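Side-chain contacts in uncharacterized protein (Eubacterium rectale, PDB 5COZ), which is of unknown function but probably carries a YycH-like regulatory domain and is probably exported as a lipoprotein: residues 228-233 / 237-242; 307-310 / 314-317. All coordinates share one frame; numbering follows the deposited sequence. Where two conformers were deposited one is given.

Contact 1 of 2, residues 228-233 / 237-242; sequences CPENEA and YANQEN
The side-chain oxygen of N239 is gripped by two partners: N231 N donates to OD1 at 2.8 Å in an almost straight bond (174° at the hydrogen), and the hydroxyl of T235 is hydrogen-bonded to the same atom. N231 N is tilted 19° from the carbonyl plane of the N239 amide. The other end of the group is just as busy. ND2 reaches P229 O at 3.1 Å, approaching from above the plane of that carbonyl, and gives a further bond to water 1, which also lies against C228 O and Q240 O. What brings the amide here is its first torsion: CG lies between the backbone N and the carbonyl carbon (chi1 61°), and the flat group reaches in among the backbone atoms of 229-231. With both ends tied, its rotation is fixed. Cutting the side chain back to an alanine would probably leave N231 N and P229 O without these mates and open a gap between the two segments where the buried amide now lies.

E230, its CB 3.3 Å from N239 O, runs extended past the amide with its carboxylate plane steeply turned to it; water 2 then joins E230 OE1 to N239 O. E232 lays its CG along Y237 O at 3.4 Å. That same carbonyl takes a weak bond from N239 N, closing an inverse gamma turn centred on A238. E241 touches C228 O through CG, while its OE1 is bonded to Y145 N.

N231 is the N-cap of helix 232-235; 228-233 runs into that helix, and 237-242 follows it in the loop before strand 244-249. The C228 side chain touches M306 on strand 295-311 and Y344 and V346 on strand 338-348; P229 joins it against Y344.

Contact 2 of 2, residues 307-310 / 314-317; sequences LFAD and TYDI
L307 and I317 lie side by side on one face of the sheet, pointing the same way. L307, modelled in two conformers, has CG beside its own backbone N (chi1 -63°), and in the conformer described here this, with a second torsion near anti, brings CD2 to I317 CB at 3.5 Å. The I317 chain is extended, and its CG1 and CD1 both run past that same methyl.

The other face carries F308 and D316. The F308 ring brings its edge close to D316 O, with CD2 3.8 Å from the oxygen, which is already held by F308 N at 2.8 Å in the carbonyl plane. D316 N returns the bond to F308 O. The carboxylate of D316 lies near that of D310, whose CG stands anti to the backbone N (chi1 -179°), alongside T314, with OD2 near both T314 CG2 and D316 OD2. The two carboxylates meet obliquely, their planes 30° apart and the OD2 atoms of D310 and D316 4.1 Å from each other. K63 makes salt bridges to D310 OD2 and D316 OD1, which probably offsets the cost of pairing like charges. Water 3 sits between D316 OD2 and A309 O, and water 4 between D316 OD2 and, more weakly, D310 OD1.

Y315 leans its ring obliquely along the neighbouring strand: CD2 comes within 3.7 Å of A309 CA and 4.1 Å of L307 CB. At the far end D310 N bonds T314 O at 3.0 Å.

F308 with D316 as a hydrogen-bonded pair on one face, L307 with I317 as a non-hydrogen-bonded pair on the other, and A309 with Y315 as a second non-hydrogen-bonded pair whose side chains diverge, mark an antiparallel beta hairpin, here the turn end of strands 295-311 and 314-330 in the mixed sheet.

How the contacts relate
From the N terminus the chain first reaches contact 1, where 237-242 folds back on 228-233 around the short helix 232-235, just before strand 244-249 of the antiparallel sheet. That loop is closed well before contact 2 begins; there 314-317 turns back on 307-310 at the tip of a long hairpin in the mixed sheet. The two are in series, neither nested nor crossed, with centres about 12 Å apart. They meet through Y237, whose CE1 lies 3.7 Å from Y315 CE2 in an edge-to-face pair of rings; the T235 backbone, in the loop that contact 1 closes, is hydrogen-bonded to A309. Together they tie the helical loop of one sheet to the hairpin of the other.

Contact 1 of 2, residues 228-233 / 237-242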
loop_
_atom_site.group_PDB
_atom_site.type_symbol
_atom_site.label_atom_id
_atom_site.label_comp_id
_atom_site.label_asym_id
_atom_site.label_seq_id
_atom_site.Cartn_x
_atom_site.Cartn_y
_atom_site.Cartn_z
ATOM N N CYS A 228 4.691 4.191 -2.182
ATOM C CA CYS A 228 5.711 4.925 -1.482
ATOM C C CYS A 228 5.121 5.700 -0.308
ATOM O O CYS A 228 4.035 6.272 -0.413
ATOM C CB CYS A 228 6.408 5.901 -2.431
ATOM S SG CYS A 228 7.483 5.103 -3.625
ATOM N N PRO A 229 5.929 5.901 0.725
ATOM C CA PRO A 229 5.556 6.858 1.785
ATOM C C PRO A 229 5.389 8.284 1.238
ATOM O O PRO A 229 5.877 8.621 0.149
ATOM C CB PRO A 229 6.800 6.851 2.691
ATOM C CG PRO A 229 7.381 5.471 2.504
ATOM C CD PRO A 229 7.212 5.230 1.010
ATOM N N GLU A 230 4.750 9.142 2.054
ATOM C CA GLU A 230 4.612 10.558 1.720
ATOM C C GLU A 230 5.989 11.154 1.391
ATOM O O GLU A 230 6.952 10.998 2.167
ATOM C CB GLU A 230 3.979 11.307 2.902
ATOM C CG GLU A 230 3.771 12.785 2.615
ATOM C CD GLU A 230 3.186 13.572 3.776
ATOM O OE1 GLU A 230 2.489 12.965 4.618
ATOM O OE2 GLU A 230 3.382 14.806 3.815
ATOM N N ASN A 231 6.068 11.892 0.286
ATOM C CA ASN A 231 7.291 12.565 -0.136
ATOM C C ASN A 231 6.849 13.752 -0.972
ATOM O O ASN A 231 6.847 13.732 -2.207
ATOM C CB ASN A 231 8.221 11.625 -0.920
ATOM C CG ASN A 231 9.557 12.256 -1.270
ATOM O OD1 ASN A 231 9.763 13.470 -1.143
ATOM N ND2 ASN A 231 10.441 11.475 -1.876
ATOM N N GLU A 232 6.406 14.784 -0.256
ATOM C CA GLU A 232 5.808 15.935 -0.901
ATOM C C GLU A 232 6.819 16.680 -1.800
ATOM O O GLU A 232 6.406 17.303 -2.782
ATOM C CB GLU A 232 5.209 16.848 0.187
ATOM C CG GLU A 232 4.399 18.005 -0.369
ATOM C CD GLU A 232 3.415 18.591 0.621
ATOM O OE1 GLU A 232 3.471 18.253 1.825
ATOM O OE2 GLU A 232 2.546 19.364 0.166
ATOM N N ALA A 233 8.140 16.592 -1.502
ATOM C CA ALA A 233 9.101 17.267 -2.377
ATOM C C ALA A 233 9.111 16.628 -3.769
ATOM O O ALA A 233 9.270 17.332 -4.769
ATOM C CB ALA A 233 10.502 17.198 -1.779
ATOM N N TYR A 237 2.598 16.977 -3.498
ATOM C CA TYR A 237 1.435 17.038 -2.613
ATOM C C TYR A 237 1.624 16.022 -1.493
ATOM O O TYR A 237 2.654 15.313 -1.483
ATOM C CB TYR A 237 0.136 16.771 -3.409
ATOM C CG TYR A 237 -0.072 15.324 -3.832
ATOM C CD1 TYR A 237 0.688 14.757 -4.853
ATOM C CD2 TYR A 237 -1.048 14.534 -3.228
ATOM C CE1 TYR A 237 0.518 13.426 -5.229
ATOM C CE2 TYR A 237 -1.246 13.203 -3.616
ATOM C CZ TYR A 237 -0.457 12.658 -4.612
ATOM O OH TYR A 237 -0.611 11.343 -4.979
ATOM N N ALA A 238 0.711 16.006 -0.500
ATOM C CA ALA A 238 0.811 15.054 0.598
ATOM C C ALA A 238 0.325 13.688 0.121
ATOM O O ALA A 238 -0.810 13.277 0.405
ATOM C CB ALA A 238 0.008 15.548 1.800
ATOM N N ASN A 239 1.180 12.990 -0.662
ATOM C CA ASN A 239 0.812 11.674 -1.189
ATOM C C ASN A 239 0.811 10.662 -0.050
ATOM O O ASN A 239 1.331 10.919 1.049
ATOM C CB ASN A 239 1.779 11.242 -2.302
ATOM C CG ASN A 239 3.201 11.120 -1.811
ATOM O OD1 ASN A 239 3.848 12.132 -1.471
ATOM N ND2 ASN A 239 3.682 9.895 -1.658
ATOM N N GLN A 240 0.153 9.545 -0.283
ATOM C CA GLN A 240 0.135 8.490 0.716
ATOM C C GLN A 240 0.199 7.158 0.037
ATOM O O GLN A 240 -0.019 7.054 -1.176
ATOM C CB GLN A 240 -1.097 8.577 1.615
ATOM C CG GLN A 240 -2.366 8.306 0.889
ATOM C CD GLN A 240 -3.536 8.809 1.694
ATOM O OE1 GLN A 240 -3.863 10.004 1.667
ATOM N NE2 GLN A 240 -4.208 7.897 2.392
ATOM N N GLU A 241 0.466 6.122 0.846
ATOM C CA GLU A 241 0.588 4.781 0.312
ATOM C C GLU A 241 -0.730 4.295 -0.258
ATOM O O GLU A 241 -1.789 4.361 0.396
ATOM C CB GLU A 241 1.062 3.819 1.389
ATOM C CG GLU A 241 2.455 4.161 1.917
ATOM C CD GLU A 241 2.745 3.524 3.267
ATOM O OE1 GLU A 241 3.095 2.326 3.296
ATOM O OE2 GLU A 241 2.494 4.187 4.293
ATOM N N ASN A 242 -0.676 3.847 -1.509
ATOM C CA ASN A 242 -1.862 3.355 -2.188
ATOM C C ASN A 242 -2.211 1.937 -1.741
ATOM O O ASN A 242 -1.744 0.968 -2.358
ATOM C CB ASN A 242 -1.644 3.374 -3.693
ATOM C CG ASN A 242 -2.786 2.794 -4.449
ATOM O OD1 ASN A 242 -3.941 3.163 -4.225
ATOM N ND2 ASN A 242 -2.484 1.892 -5.374
HETATM O O HOH W 1 2.601 7.301 -2.479
HETATM O O HOH W 2 0.243 11.673 3.463
#

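Contact 2 of 2, residues 307-310 / 314-317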
loop_
_atom_site.group_PDB
_atom_site.type_symbol
_atom_site.label_atom_id
_atom_site.label_comp_id
_atom_site.label_asym_id
_atom_site.label_seq_id
_atom_site.Cartn_x
_atom_site.Cartn_y
_atom_site.Cartn_z
ATOM N N LEU A 307 2.082 9.624 -8.912
ATOM C CA LEU A 307 1.341 10.825 -9.241
ATOM C C LEU A 307 2.106 12.064 -8.867
ATOM O O LEU A 307 2.694 12.144 -7.776
ATOM C CB LEU A 307 0.015 10.852 -8.541
ATOM C CG LEU A 307 -0.955 9.761 -8.912
ATOM C CD1 LEU A 307 -2.226 10.175 -8.524
ATOM C CD2 LEU A 307 -1.094 9.591 -10.399
ATOM N N PHE A 308 2.093 13.046 -9.792
ATOM C CA PHE A 308 2.776 14.314 -9.571
ATOM C C PHE A 308 1.754 15.413 -9.705
ATOM O O PHE A 308 1.125 15.545 -10.773
ATOM C CB PHE A 308 3.924 14.490 -10.586
ATOM C CG PHE A 308 4.979 13.414 -10.525
ATOM C CD1 PHE A 308 6.053 13.520 -9.642
ATOM C CD2 PHE A 308 4.866 12.259 -11.294
ATOM C CE1 PHE A 308 7.029 12.530 -9.586
ATOM C CE2 PHE A 308 5.837 11.271 -11.237
ATOM C CZ PHE A 308 6.922 11.419 -10.395
ATOM N N ALA A 309 1.578 16.215 -8.648
ATOM C CA ALA A 309 0.589 17.297 -8.717
ATOM C C ALA A 309 0.836 18.208 -9.917
ATOM O O ALA A 309 1.982 18.530 -10.245
ATOM C CB ALA A 309 0.606 18.101 -7.425
ATOM N N ASP A 310 -0.250 18.559 -10.629
ATOM C CA ASP A 310 -0.123 19.402 -11.802
ATOM C C ASP A 310 -0.801 20.734 -11.510
ATOM O O ASP A 310 -0.112 21.699 -11.182
ATOM C CB ASP A 310 -0.692 18.687 -13.053
ATOM C CG ASP A 310 -0.601 19.459 -14.367
ATOM O OD1 ASP A 310 0.134 20.479 -14.417
ATOM O OD2 ASP A 310 -1.215 19.014 -15.346
ATOM N N THR A 314 -5.758 17.921 -11.018
ATOM C CA THR A 314 -5.172 17.043 -12.046
ATOM C C THR A 314 -3.708 16.696 -11.618
ATOM O O THR A 314 -3.003 17.505 -10.997
ATOM C CB THR A 314 -5.254 17.690 -13.456
ATOM O OG1 THR A 314 -6.627 17.845 -13.810
ATOM C CG2 THR A 314 -4.553 16.867 -14.559
ATOM N N TYR A 315 -3.283 15.490 -11.974
ATOM C CA TYR A 315 -1.947 15.002 -11.676
ATOM C C TYR A 315 -1.366 14.368 -12.894
ATOM O O TYR A 315 -2.113 13.765 -13.664
ATOM C CB TYR A 315 -2.034 13.904 -10.579
ATOM C CG TYR A 315 -2.644 14.330 -9.266
ATOM C CD1 TYR A 315 -4.016 14.512 -9.140
ATOM C CD2 TYR A 315 -1.850 14.536 -8.144
ATOM C CE1 TYR A 315 -4.581 14.928 -7.935
ATOM C CE2 TYR A 315 -2.401 14.930 -6.928
ATOM C CZ TYR A 315 -3.768 15.163 -6.840
ATOM O OH TYR A 315 -4.348 15.537 -5.644
ATOM N N ASP A 316 -0.046 14.424 -13.061
ATOM C CA ASP A 316 0.625 13.632 -14.081
ATOM C C ASP A 316 0.818 12.248 -13.482
ATOM O O ASP A 316 1.168 12.150 -12.292
ATOM C CB ASP A 316 1.985 14.224 -14.439
ATOM C CG ASP A 316 1.845 15.451 -15.312
ATOM O OD1 ASP A 316 1.526 15.290 -16.507
ATOM O OD2 ASP A 316 2.072 16.569 -14.803
ATOM N N ILE A 317 0.597 11.202 -14.258
ATOM C CA ILE A 317 0.784 9.823 -13.799
ATOM C C ILE A 317 1.891 9.214 -14.649
ATOM O O ILE A 317 1.788 9.236 -15.884
ATOM C CB ILE A 317 -0.536 9.015 -13.823
ATOM C CG1 ILE A 317 -0.325 7.595 -13.277
ATOM C CG2 ILE A 317 -1.268 9.006 -15.199
ATOM C CD1 ILE A 317 -1.628 6.841 -12.982
HETATM O O HOH W 3 3.280 17.458 -12.571
HETATM O O HOH W 4 2.458 18.878 -16.139
#